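Local coordinates for cellulase (Uncultured bacterium, PDB 6XSO), which probably hydrolyses internal beta-1,4-glycosidic bonds of cellulose and related plant polysaccharides such as xylan, as a broad-specificity family 5 endoglucanase, at residues P61-P65 with E66-M70; G93-N96 with E97-K101; E105-D108 with Y109-Q113; A131-S134 with W135-D139; E151-W154 with R155-E159. One frame throughout, in Å; residues are numbered along the deposited sequence. Where two conformers were deposited one is given.

How the interactions relate
The five contacts are local and follow one another along a beta/alpha barrel, none enclosing or crossing another. Interaction 1 turns a loop into helix 66-73, and interaction 2 does the same for helix 97-111. Interaction 3 lies at the far end of that second helix, where Y109 packs on P65 and F68 of interaction 1, so the two helices meet there. Interaction 4 lies in the loop leading from strand 116-119 to helix 140-161, K137 folding back on S134, and interaction 5 lies on that helix. Q156 of interaction 5 reaches back to the backbone of G93 and V95 in interaction 2, while W135 of interaction 4 touches L153.

Interaction 1 of 5, residues P61-P65 with E66-M70; sequences PVTKP and ELFKM
P65 and F68 meet at the first turn of helix 66-73, one of the outer helices of the TIM barrel. The F68 amide donates to P65 O at 3.0 Å, and K69 N adds a weak bond to the same carbonyl; a further weak bond runs from L67 N to K64 O. In one of its two conformers E66 bends at chi2 (71°) and brings OE1 to 3.5 Å from P65 CD. Replacing P65 with an alanine would probably give the backbone entering the helix more freedom to turn, and would take away the CG and CD that one E66 conformer lies against. One layer out, T63 OG1 bonds to E55 and T63 O to R102, which fixes the residue whose methyl meets the F68 ring. K64 NZ is held by T359 O. T63 CG2 stops 3.7 Å from F68 CE2, the two side chains crossing at about a right angle.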
loop_
_atom_site.group_PDB
_atom_site.type_symbol
_atom_site.label_atom_id
_atom_site.label_comp_id
_atom_site.label_asym_id
_atom_site.label_seq_id
_atom_site.Cartn_x
_atom_site.Cartn_y
_atom_site.Cartn_z
ATOM N N PRO A 61 19.670 2.732 -1.144
ATOM C CA PRO A 61 20.503 3.385 -0.130
ATOM C C PRO A 61 19.695 3.728 1.115
ATOM O O PRO A 61 18.464 3.706 1.124
ATOM C CB PRO A 61 20.945 4.669 -0.838
ATOM C CG PRO A 61 19.743 4.997 -1.733
ATOM C CD PRO A 61 19.220 3.663 -2.201
ATOM N N VAL A 62 20.425 4.060 2.183
ATOM C CA VAL A 62 19.791 4.632 3.366
ATOM C C VAL A 62 19.059 5.906 2.971
ATOM O O VAL A 62 19.640 6.810 2.359
ATOM C CB VAL A 62 20.837 4.885 4.462
ATOM C CG1 VAL A 62 20.233 5.676 5.614
ATOM C CG2 VAL A 62 21.399 3.555 4.978
ATOM N N THR A 63 17.776 5.979 3.318
ATOM C CA THR A 63 16.923 7.058 2.834
ATOM C C THR A 63 17.287 8.364 3.541
ATOM O O THR A 63 17.625 8.373 4.728
ATOM C CB THR A 63 15.473 6.711 3.131
ATOM O OG1 THR A 63 15.125 5.419 2.586
ATOM C CG2 THR A 63 14.496 7.724 2.522
ATOM N N LYS A 64 17.224 9.470 2.806
ATOM C CA LYS A 64 17.518 10.796 3.324
ATOM C C LYS A 64 16.349 11.726 3.054
ATOM O O LYS A 64 15.572 11.513 2.116
ATOM C CB LYS A 64 18.773 11.394 2.677
ATOM C CG LYS A 64 20.040 10.675 3.087
ATOM C CD LYS A 64 21.275 11.423 2.669
ATOM C CE LYS A 64 21.479 11.359 1.175
ATOM N NZ LYS A 64 22.623 12.238 0.787
ATOM N N PRO A 65 16.223 12.809 3.837
ATOM C CA PRO A 65 15.012 13.636 3.713
ATOM C C PRO A 65 14.924 14.400 2.408
ATOM O O PRO A 65 13.813 14.719 1.963
ATOM C CB PRO A 65 15.081 14.562 4.938
ATOM C CG PRO A 65 16.515 14.550 5.360
ATOM C CD PRO A 65 17.009 13.161 5.038
ATOM N N GLU A 66 16.059 14.693 1.779
ATOM C CA GLU A 66 16.046 15.498 0.566
ATOM C C GLU A 66 15.277 14.814 -0.555
ATOM O O GLU A 66 14.660 15.492 -1.387
ATOM C CB GLU A 66 17.485 15.787 0.157
ATOM C CG GLU A 66 18.207 16.775 1.063
ATOM C CD GLU A 66 18.560 16.272 2.466
ATOM O OE1 GLU A 66 18.802 15.050 2.684
ATOM O OE2 GLU A 66 18.616 17.145 3.359
ATOM N N LEU A 67 15.314 13.482 -0.606
ATOM C CA LEU A 67 14.534 12.752 -1.599
ATOM C C LEU A 67 13.080 13.214 -1.619
ATOM O O LEU A 67 12.476 13.350 -2.686
ATOM C CB LEU A 67 14.588 11.249 -1.303
ATOM C CG LEU A 67 13.695 10.343 -2.139
ATOM C CD1 LEU A 67 14.078 10.357 -3.612
ATOM C CD2 LEU A 67 13.759 8.900 -1.556
ATOM N N PHE A 68 12.487 13.433 -0.449
ATOM C CA PHE A 68 11.070 13.773 -0.401
ATOM C C PHE A 68 10.823 15.243 -0.710
ATOM O O PHE A 68 9.759 15.572 -1.248
ATOM C CB PHE A 68 10.470 13.299 0.917
ATOM C CG PHE A 68 10.594 11.805 1.105
ATOM C CD1 PHE A 68 10.001 10.930 0.207
ATOM C CD2 PHE A 68 11.371 11.289 2.120
ATOM C CE1 PHE A 68 10.140 9.559 0.365
ATOM C CE2 PHE A 68 11.512 9.917 2.274
ATOM C CZ PHE A 68 10.901 9.062 1.396
ATOM N N LYS A 69 11.771 16.125 -0.387
ATOM C CA LYS A 69 11.709 17.497 -0.890
ATOM C C LYS A 69 11.631 17.490 -2.406
ATOM O O LYS A 69 10.811 18.200 -3.001
ATOM C CB LYS A 69 12.930 18.272 -0.409
ATOM C CG LYS A 69 13.019 19.741 -0.885
ATOM C CD LYS A 69 14.277 20.430 -0.318
ATOM C CE LYS A 69 14.399 21.898 -0.753
ATOM N NZ LYS A 69 14.588 21.962 -2.220
ATOM N N MET A 70 12.449 16.656 -3.045
ATOM C CA MET A 70 12.443 16.564 -4.503
ATOM C C MET A 70 11.106 16.041 -5.018
ATOM O O MET A 70 10.545 16.581 -5.981
ATOM C CB MET A 70 13.585 15.648 -4.957
ATOM C CG MET A 70 13.747 15.589 -6.469
ATOM S SD MET A 70 15.054 14.454 -6.976
ATOM C CE MET A 70 14.277 12.870 -6.705
HETATM O O HOH W 1 20.326 14.060 -0.083
#

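Interaction 2 of 5, residues G93-N96 with E97-K101; sequences GKVN and EAWMK
N96 receives W99 N on its side-chain oxygen, OD1, at 2.8 Å, the capping bond of an N-cap residue. The N-H points at OD1 with an angle of 146°, and the donor is tilted out of the amide plane. To bring OD1 over the helix end, the side chain takes the crowded position between backbone N and carbonyl carbon (chi1 62°), which also sets OD1 3.3 Å from W99 CB. The other half of the amide is used as well: ND2 donates to E88 OE1, so oxygen and nitrogen have separate partners and the flat group is unlikely to flip. The backbone carbonyl of N96 receives M100 N at 3.3 Å, in the carbonyl plane and nearly straight at 169°, with a weak second bond from W99 N. Before the cap, V95 N gives its hydrogen to Q156 OE1 and G93 O accepts from Q156 NE2, so one glutamine satisfies both. The apolar side is V95, whose CG1 meets the edge of the W99 indole at CD1 (4.0 Å) and lies 4.1 Å from M100 CE. Helix 97-111 thus starts beside helix 140-161, where V95 packs on L153 and M100 on A160, while the W99 ring stacks on H54 of helix 51-55 and meets W85, in the loop after strand 78-81, nearly at right angles.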
loop_
_atom_site.group_PDB
_atom_site.type_symbol
_atom_site.label_atom_id
_atom_site.label_comp_id
_atom_site.label_asym_id
_atom_site.label_seq_id
_atom_site.Cartn_x
_atom_site.Cartn_y
_atom_site.Cartn_z
ATOM N N GLY A 93 6.782 -11.108 19.503
ATOM C CA GLY A 93 6.189 -10.175 18.579
ATOM C C GLY A 93 6.536 -8.726 18.833
ATOM O O GLY A 93 5.998 -7.853 18.145
ATOM N N LYS A 94 7.412 -8.447 19.798
ATOM C CA LYS A 94 7.805 -7.074 20.099
ATOM C C LYS A 94 8.808 -6.574 19.063
ATOM O O LYS A 94 9.817 -7.234 18.792
ATOM C CB LYS A 94 8.401 -6.990 21.509
ATOM C CG LYS A 94 8.673 -5.537 21.950
ATOM C CD LYS A 94 9.215 -5.451 23.358
ATOM C CE LYS A 94 10.699 -5.778 23.412
ATOM N NZ LYS A 94 11.278 -5.426 24.738
ATOM N N VAL A 95 8.527 -5.396 18.500
ATOM C CA VAL A 95 9.409 -4.741 17.530
ATOM C C VAL A 95 10.511 -4.042 18.312
ATOM O O VAL A 95 10.237 -3.343 19.295
ATOM C CB VAL A 95 8.620 -3.720 16.691
ATOM C CG1 VAL A 95 9.549 -2.956 15.730
ATOM C CG2 VAL A 95 7.483 -4.410 15.923
ATOM N N ASN A 96 11.761 -4.211 17.887
ATOM C CA ASN A 96 12.845 -3.594 18.638
ATOM C C ASN A 96 12.803 -2.073 18.478
ATOM O O ASN A 96 12.318 -1.543 17.477
ATOM C CB ASN A 96 14.209 -4.151 18.236
ATOM C CG ASN A 96 14.543 -3.905 16.805
ATOM O OD1 ASN A 96 14.974 -2.809 16.423
ATOM N ND2 ASN A 96 14.377 -4.936 15.986
ATOM N N GLU A 97 13.309 -1.370 19.498
ATOM C CA GLU A 97 13.173 0.088 19.528
ATOM C C GLU A 97 13.935 0.748 18.386
ATOM O O GLU A 97 13.473 1.747 17.815
ATOM C CB GLU A 97 13.641 0.630 20.881
ATOM C CG GLU A 97 12.715 0.273 22.027
ATOM C CD GLU A 97 13.211 0.794 23.363
ATOM O OE1 GLU A 97 14.216 1.542 23.378
ATOM O OE2 GLU A 97 12.594 0.455 24.396
ATOM N N ALA A 98 15.092 0.196 18.016
ATOM C CA ALA A 98 15.890 0.824 16.961
ATOM C C ALA A 98 15.150 0.807 15.630
ATOM O O ALA A 98 15.225 1.769 14.851
ATOM C CB ALA A 98 17.240 0.114 16.828
ATOM N N TRP A 99 14.435 -0.285 15.343
ATOM C CA TRP A 99 13.726 -0.365 14.076
ATOM C C TRP A 99 12.548 0.600 14.051
ATOM O O TRP A 99 12.341 1.320 13.062
ATOM C CB TRP A 99 13.247 -1.799 13.801
ATOM C CG TRP A 99 12.538 -1.860 12.464
ATOM C CD1 TRP A 99 11.211 -2.093 12.233
ATOM C CD2 TRP A 99 13.128 -1.600 11.180
ATOM N NE1 TRP A 99 10.943 -2.020 10.882
ATOM C CE2 TRP A 99 12.101 -1.715 10.213
ATOM C CE3 TRP A 99 14.427 -1.304 10.754
ATOM C CZ2 TRP A 99 12.334 -1.536 8.848
ATOM C CZ3 TRP A 99 14.656 -1.128 9.391
ATOM C CH2 TRP A 99 13.613 -1.243 8.459
ATOM N N MET A 100 11.784 0.659 15.143
ATOM C CA MET A 100 10.648 1.570 15.179
ATOM C C MET A 100 11.121 3.012 15.053
ATOM O O MET A 100 10.482 3.822 14.380
ATOM C CB MET A 100 9.849 1.359 16.469
ATOM C CG MET A 100 8.457 2.036 16.419
ATOM S SD MET A 100 7.263 1.323 15.251
ATOM C CE MET A 100 6.702 -0.082 16.218
ATOM N N LYS A 101 12.236 3.343 15.706
ATOM C CA LYS A 101 12.827 4.672 15.574
ATOM C C LYS A 101 13.182 4.986 14.130
ATOM O O LYS A 101 12.989 6.120 13.668
ATOM C CB LYS A 101 14.065 4.726 16.452
ATOM C CG LYS A 101 14.801 6.048 16.463
ATOM C CD LYS A 101 15.873 6.067 17.561
ATOM C CE LYS A 101 16.677 7.360 17.556
ATOM N NZ LYS A 101 17.697 7.356 18.651
#

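Interaction 3 of 5, residues E105-D108 with Y109-Q113; sequences EVVD and YVVAQ
Y109 lays one face of its ring over the backbone of the preceding turn, with E105 O only 3.1 Å from CD1 and offset toward the rim. Its CG lies anti to the carbonyl carbon (chi1 -63°), which swings the ring back along the helix; E105 O also accepts Y109 N at 3.0 Å. On the inward side, V110 CG2 sits 3.5 Å from V106 O, and V111 CG2 comes to 3.4 Å from V107 O. Helix 97-111 is the connection of a beta-alpha-beta crossover between strands 78-81 and 116-119 of the barrel: V106 packs on V81 and V110 on I79 of the first strand, V107 and V111 on C117 of the second. The outer side is looser and polar. E105 CB is no nearer than 4.3 Å to Y109 OH, and R102 forms a salt bridge with E105 and a hydrogen bond with the tyrosine hydroxyl. D108 turns its carboxylate to Y164 OH, and A112 N donates to D108 O at 2.9 Å.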
loop_
_atom_site.group_PDB
_atom_site.type_symbol
_atom_site.label_atom_id
_atom_site.label_comp_id
_atom_site.label_asym_id
_atom_site.label_seq_id
_atom_site.Cartn_x
_atom_site.Cartn_y
_atom_site.Cartn_z
ATOM N N GLU A 105 11.742 7.940 11.667
ATOM C CA GLU A 105 12.556 8.917 10.938
ATOM C C GLU A 105 12.085 9.076 9.496
ATOM O O GLU A 105 11.995 10.201 8.980
ATOM C CB GLU A 105 14.040 8.527 10.958
ATOM C CG GLU A 105 14.704 8.709 12.317
ATOM C CD GLU A 105 16.111 8.105 12.433
ATOM O OE1 GLU A 105 16.560 7.397 11.507
ATOM O OE2 GLU A 105 16.757 8.306 13.487
ATOM N N VAL A 106 11.839 7.962 8.804
ATOM C CA VAL A 106 11.445 8.056 7.404
ATOM C C VAL A 106 10.077 8.715 7.280
ATOM O O VAL A 106 9.858 9.560 6.398
ATOM C CB VAL A 106 11.520 6.669 6.737
ATOM C CG1 VAL A 106 11.041 6.750 5.302
ATOM C CG2 VAL A 106 12.955 6.162 6.797
ATOM N N VAL A 107 9.132 8.345 8.151
ATOM C CA VAL A 107 7.829 9.009 8.164
ATOM C C VAL A 107 8.002 10.510 8.357
ATOM O O VAL A 107 7.366 11.316 7.662
ATOM C CB VAL A 107 6.937 8.388 9.253
ATOM C CG1 VAL A 107 5.669 9.183 9.423
ATOM C CG2 VAL A 107 6.649 6.937 8.880
ATOM N N ASP A 108 8.866 10.905 9.303
ATOM C CA ASP A 108 9.132 12.313 9.541
ATOM C C ASP A 108 9.645 12.991 8.280
ATOM O O ASP A 108 9.265 14.130 7.981
ATOM C CB ASP A 108 10.149 12.466 10.678
ATOM C CG ASP A 108 9.551 12.179 12.046
ATOM O OD1 ASP A 108 8.305 12.211 12.188
ATOM O OD2 ASP A 108 10.333 11.920 13.003
ATOM N N TYR A 109 10.504 12.306 7.519
ATOM C CA TYR A 109 11.030 12.911 6.300
ATOM C C TYR A 109 9.893 13.246 5.342
ATOM O O TYR A 109 9.949 14.246 4.609
ATOM C CB TYR A 109 11.950 11.936 5.564
ATOM C CG TYR A 109 13.217 11.483 6.244
ATOM C CD1 TYR A 109 13.763 12.163 7.322
ATOM C CD2 TYR A 109 13.892 10.374 5.759
ATOM C CE1 TYR A 109 14.942 11.721 7.919
ATOM C CE2 TYR A 109 15.064 9.934 6.335
ATOM C CZ TYR A 109 15.573 10.592 7.425
ATOM O OH TYR A 109 16.745 10.145 8.018
ATOM N N VAL A 110 8.879 12.380 5.288
ATOM C CA VAL A 110 7.771 12.568 4.363
ATOM C C VAL A 110 6.863 13.697 4.824
ATOM O O VAL A 110 6.547 14.623 4.064
ATOM C CB VAL A 110 6.982 11.255 4.208
ATOM C CG1 VAL A 110 5.735 11.499 3.393
ATOM C CG2 VAL A 110 7.845 10.158 3.590
ATOM N N VAL A 111 6.430 13.649 6.084
ATOM C CA VAL A 111 5.471 14.641 6.549
ATOM C C VAL A 111 6.118 16.011 6.702
ATOM O O VAL A 111 5.407 17.026 6.730
ATOM C CB VAL A 111 4.722 14.165 7.812
ATOM C CG1 VAL A 111 3.958 12.866 7.533
ATOM C CG2 VAL A 111 5.661 14.012 8.968
ATOM N N ALA A 112 7.454 16.078 6.763
ATOM C CA ALA A 112 8.139 17.363 6.759
ATOM C C ALA A 112 7.847 18.159 5.501
ATOM O O ALA A 112 7.971 19.388 5.529
ATOM C CB ALA A 112 9.647 17.152 6.855
ATOM N N GLN A 113 7.470 17.482 4.417
ATOM C CA GLN A 113 7.136 18.117 3.152
ATOM C C GLN A 113 5.646 18.354 3.012
ATOM O O GLN A 113 5.181 18.706 1.925
ATOM C CB GLN A 113 7.640 17.275 1.983
ATOM C CG GLN A 113 9.137 17.030 2.049
ATOM C CD GLN A 113 9.961 18.334 2.023
ATOM O OE1 GLN A 113 9.546 19.344 1.452
ATOM N NE2 GLN A 113 11.140 18.290 2.618
#

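Interaction 4 of 5, residues A131-S134 with W135-D139; sequences AFKS and WIKAD
K137 arches back over S134, its chain running out nearly straight until a bend at chi4 (-60°) turns the ammonium group toward the serine. NZ then grips two oxygens of that residue, S134 OG at 2.8 Å and S134 O at 3.1 Å. The serine presents both because OG lies between its backbone N and carbonyl carbon (chi1 57°); NZ lies 25° out of the carbonyl plane, and K137 CE rests 3.2 Å from S134 O. K133 crosses K137 at about a right angle, bringing its CG to 4.1 Å from K137 NZ. W135 turns the other way, with one face of the indole laid over I136 CG1 and its NE1 bonded to D124. This loop, between strand 116-119 and helix 140-161 of the barrel, is drawn together by D128, which forms a salt bridge with K137 NZ and accepts from S134 N, while S134 OG also bonds to G126 O. A leucine in place of K137 would probably cost D128 this salt bridge and both S134 oxygens this donor. The nearby D128 carboxylate and the two oxygens probably favour the protonated form of K137, though the K133 ammonium would work against it.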
loop_
_atom_site.group_PDB
_atom_site.type_symbol
_atom_site.label_atom_id
_atom_site.label_comp_id
_atom_site.label_asym_id
_atom_site.label_seq_id
_atom_site.Cartn_x
_atom_site.Cartn_y
_atom_site.Cartn_z
ATOM N N ALA A 131 13.493 -19.844 0.930
ATOM C CA ALA A 131 13.540 -19.720 2.379
ATOM C C ALA A 131 12.473 -18.788 2.935
ATOM O O ALA A 131 12.245 -18.786 4.150
ATOM C CB ALA A 131 14.920 -19.213 2.811
ATOM N N PHE A 132 11.804 -18.021 2.084
ATOM C CA PHE A 132 10.795 -17.071 2.528
ATOM C C PHE A 132 9.436 -17.757 2.604
ATOM O O PHE A 132 8.974 -18.349 1.619
ATOM C CB PHE A 132 10.729 -15.889 1.568
ATOM C CG PHE A 132 9.598 -14.951 1.845
ATOM C CD1 PHE A 132 8.436 -15.013 1.101
ATOM C CD2 PHE A 132 9.694 -14.011 2.861
ATOM C CE1 PHE A 132 7.390 -14.156 1.364
ATOM C CE2 PHE A 132 8.652 -13.144 3.124
ATOM C CZ PHE A 132 7.496 -13.213 2.371
ATOM N N LYS A 133 8.811 -17.701 3.780
ATOM C CA LYS A 133 7.432 -18.149 3.958
ATOM C C LYS A 133 6.712 -17.056 4.736
ATOM O O LYS A 133 7.042 -16.803 5.899
ATOM C CB LYS A 133 7.327 -19.481 4.703
ATOM C CG LYS A 133 5.977 -20.145 4.405
ATOM C CD LYS A 133 5.689 -21.417 5.196
ATOM C CE LYS A 133 4.593 -22.217 4.496
ATOM N NZ LYS A 133 3.917 -23.214 5.372
ATOM N N SER A 134 5.745 -16.397 4.104
ATOM C CA SER A 134 5.064 -15.291 4.763
ATOM C C SER A 134 4.252 -15.812 5.945
ATOM O O SER A 134 3.669 -16.900 5.889
ATOM C CB SER A 134 4.134 -14.589 3.781
ATOM O OG SER A 134 3.206 -15.503 3.230
ATOM N N TRP A 135 4.209 -15.029 7.023
ATOM C CA TRP A 135 3.527 -15.482 8.228
ATOM C C TRP A 135 2.065 -15.059 8.295
ATOM O O TRP A 135 1.290 -15.708 9.010
ATOM C CB TRP A 135 4.282 -15.082 9.502
ATOM C CG TRP A 135 4.357 -13.637 9.851
ATOM C CD1 TRP A 135 5.249 -12.728 9.376
ATOM C CD2 TRP A 135 3.536 -12.934 10.798
ATOM N NE1 TRP A 135 5.025 -11.490 9.943
ATOM C CE2 TRP A 135 3.992 -11.606 10.837
ATOM C CE3 TRP A 135 2.461 -13.302 11.615
ATOM C CZ2 TRP A 135 3.405 -10.640 11.653
ATOM C CZ3 TRP A 135 1.881 -12.342 12.422
ATOM C CH2 TRP A 135 2.363 -11.028 12.440
ATOM N N ILE A 136 1.677 -14.008 7.575
ATOM C CA ILE A 136 0.292 -13.554 7.524
ATOM C C ILE A 136 -0.305 -14.129 6.243
ATOM O O ILE A 136 0.090 -13.734 5.143
ATOM C CB ILE A 136 0.177 -12.026 7.556
ATOM C CG1 ILE A 136 0.855 -11.471 8.807
ATOM C CG2 ILE A 136 -1.289 -11.607 7.486
ATOM C CD1 ILE A 136 0.935 -9.959 8.822
ATOM N N LYS A 137 -1.239 -15.063 6.371
ATOM C CA LYS A 137 -1.852 -15.699 5.212
ATOM C C LYS A 137 -3.370 -15.611 5.274
ATOM O O LYS A 137 -3.972 -15.649 6.354
ATOM C CB LYS A 137 -1.454 -17.172 5.104
ATOM C CG LYS A 137 0.049 -17.395 5.016
ATOM C CD LYS A 137 0.343 -18.807 4.545
ATOM C CE LYS A 137 1.813 -19.100 4.381
ATOM N NZ LYS A 137 2.455 -18.203 3.389
ATOM N N ALA A 138 -3.979 -15.524 4.088
ATOM C CA ALA A 138 -5.435 -15.513 3.943
ATOM C C ALA A 138 -5.919 -16.952 4.043
ATOM O O ALA A 138 -6.228 -17.622 3.053
ATOM C CB ALA A 138 -5.840 -14.859 2.627
ATOM N N ASP A 139 -5.940 -17.431 5.282
ATOM C CA ASP A 139 -6.276 -18.804 5.629
ATOM C C ASP A 139 -6.810 -18.697 7.045
ATOM O O ASP A 139 -6.136 -18.102 7.892
ATOM C CB ASP A 139 -5.038 -19.682 5.581
ATOM C CG ASP A 139 -5.322 -21.110 5.995
ATOM O OD1 ASP A 139 -5.523 -21.380 7.209
ATOM O OD2 ASP A 139 -5.385 -21.991 5.108
#

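Interaction 5 of 5, residues E151-W154 with R155-E159; sequences EYLW and RQIAE
Along helix 140-161, one of the outer helices of the barrel, Q156 reaches back one turn to Y152. Its NE2 stands over the centre of the tyrosine ring, 3.3 Å above the plane, with amide and ring turned 26° from each other. The same nitrogen gives a weak bond to Y152 O at 3.2 Å, while Q156 N donates to that oxygen. Bonded also to G93 and V95, the amide that lies on the ring is fixed in its rotation. R155 bends at chi3 (-51°) and lays a face of its guanidinium over Y152 CA, NH2 coming within 3.6 Å of Y152 CB. Its NH1 is too far from E151 OE1 for a salt bridge, but a water bonded to both joins them; E151 OE2 meanwhile bonds to S212 OG. The inward face of this TIM-barrel helix is apolar. I157 CD1 makes a CH-pi contact, 3.9 Å from the centroid of the six-membered ring of W154, and I157 CG2 lies 3.5 Å from W154 CZ3. L153 CD1 meets the same I157 CD1 at 3.9 Å. W154 is held through NE1 to S172 O, and F213 and Y150 meet its indole edge-to-face.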
loop_
_atom_site.group_PDB
_atom_site.type_symbol
_atom_site.label_atom_id
_atom_site.label_comp_id
_atom_site.label_asym_id
_atom_site.label_seq_id
_atom_site.Cartn_x
_atom_site.Cartn_y
_atom_site.Cartn_z
ATOM N N GLU A 151 -2.457 -8.410 16.123
ATOM C CA GLU A 151 -3.011 -7.306 16.903
ATOM C C GLU A 151 -1.932 -6.622 17.739
ATOM O O GLU A 151 -1.907 -5.391 17.830
ATOM C CB GLU A 151 -4.192 -7.779 17.763
ATOM C CG GLU A 151 -5.419 -8.146 16.930
ATOM C CD GLU A 151 -6.685 -8.411 17.738
ATOM O OE1 GLU A 151 -6.738 -8.099 18.943
ATOM O OE2 GLU A 151 -7.657 -8.936 17.146
ATOM N N TYR A 152 -1.024 -7.396 18.351
ATOM C CA TYR A 152 0.044 -6.782 19.145
ATOM C C TYR A 152 0.960 -5.932 18.275
ATOM O O TYR A 152 1.384 -4.838 18.686
ATOM C CB TYR A 152 0.827 -7.873 19.890
ATOM C CG TYR A 152 2.021 -7.434 20.722
ATOM C CD1 TYR A 152 3.140 -8.233 20.792
ATOM C CD2 TYR A 152 2.018 -6.240 21.431
ATOM C CE1 TYR A 152 4.230 -7.875 21.550
ATOM C CE2 TYR A 152 3.117 -5.862 22.196
ATOM C CZ TYR A 152 4.221 -6.679 22.238
ATOM O OH TYR A 152 5.321 -6.327 23.023
ATOM N N LEU A 153 1.285 -6.417 17.076
ATOM C CA LEU A 153 2.084 -5.612 16.151
ATOM C C LEU A 153 1.407 -4.282 15.844
ATOM O O LEU A 153 2.050 -3.224 15.898
ATOM C CB LEU A 153 2.358 -6.405 14.879
ATOM C CG LEU A 153 3.072 -5.685 13.741
ATOM C CD1 LEU A 153 4.397 -5.150 14.214
ATOM C CD2 LEU A 153 3.248 -6.636 12.560
ATOM N N TRP A 154 0.109 -4.306 15.522
ATOM C CA TRP A 154 -0.582 -3.060 15.211
ATOM C C TRP A 154 -0.750 -2.171 16.432
ATOM O O TRP A 154 -0.689 -0.942 16.299
ATOM C CB TRP A 154 -1.893 -3.306 14.467
ATOM C CG TRP A 154 -1.629 -3.284 13.011
ATOM C CD1 TRP A 154 -1.737 -4.319 12.132
ATOM C CD2 TRP A 154 -1.154 -2.160 12.262
ATOM N NE1 TRP A 154 -1.370 -3.903 10.872
ATOM C CE2 TRP A 154 -0.993 -2.585 10.938
ATOM C CE3 TRP A 154 -0.815 -0.837 12.604
ATOM C CZ2 TRP A 154 -0.543 -1.736 9.941
ATOM C CZ3 TRP A 154 -0.382 0.012 11.602
ATOM C CH2 TRP A 154 -0.239 -0.452 10.293
ATOM N N ARG A 155 -0.926 -2.743 17.631
ATOM C CA ARG A 155 -0.944 -1.888 18.813
ATOM C C ARG A 155 0.379 -1.144 18.949
ATOM O O ARG A 155 0.404 0.044 19.290
ATOM C CB ARG A 155 -1.248 -2.692 20.077
ATOM C CG ARG A 155 -2.707 -3.124 20.189
ATOM C CD ARG A 155 -3.107 -3.592 21.600
ATOM N NE ARG A 155 -2.202 -4.600 22.153
ATOM C CZ ARG A 155 -2.312 -5.904 21.921
ATOM N NH1 ARG A 155 -3.294 -6.362 21.163
ATOM N NH2 ARG A 155 -1.442 -6.750 22.461
ATOM N N GLN A 156 1.493 -1.826 18.681
ATOM C CA GLN A 156 2.800 -1.185 18.822
ATOM C C GLN A 156 2.986 -0.077 17.797
ATOM O O GLN A 156 3.464 1.017 18.130
ATOM C CB GLN A 156 3.913 -2.217 18.638
ATOM C CG GLN A 156 4.039 -3.247 19.736
ATOM C CD GLN A 156 5.038 -4.320 19.363
ATOM O OE1 GLN A 156 6.248 -4.095 19.417
ATOM N NE2 GLN A 156 4.534 -5.497 18.968
ATOM N N ILE A 157 2.657 -0.356 16.536
ATOM C CA ILE A 157 2.786 0.676 15.509
ATOM C C ILE A 157 1.871 1.844 15.846
ATOM O O ILE A 157 2.266 3.010 15.769
ATOM C CB ILE A 157 2.473 0.110 14.110
ATOM C CG1 ILE A 157 3.445 -1.013 13.729
ATOM C CG2 ILE A 157 2.558 1.229 13.066
ATOM C CD1 ILE A 157 2.987 -1.868 12.566
ATOM N N ALA A 158 0.612 1.545 16.175
ATOM C CA ALA A 158 -0.348 2.596 16.496
ATOM C C ALA A 158 0.122 3.458 17.662
ATOM O O ALA A 158 0.010 4.695 17.614
ATOM C CB ALA A 158 -1.715 1.971 16.773
ATOM N N GLU A 159 0.659 2.837 18.714
ATOM C CA GLU A 159 1.172 3.617 19.837
ATOM C C GLU A 159 2.311 4.524 19.405
ATOM O O GLU A 159 2.388 5.683 19.831
ATOM C CB GLU A 159 1.654 2.674 20.942
ATOM C CG GLU A 159 0.565 1.956 21.679
ATOM C CD GLU A 159 -0.259 2.872 22.572
ATOM O OE1 GLU A 159 0.121 4.047 22.715
ATOM O OE2 GLU A 159 -1.283 2.396 23.113
HETATM O O HOH W 2 -5.856 -5.491 19.997
#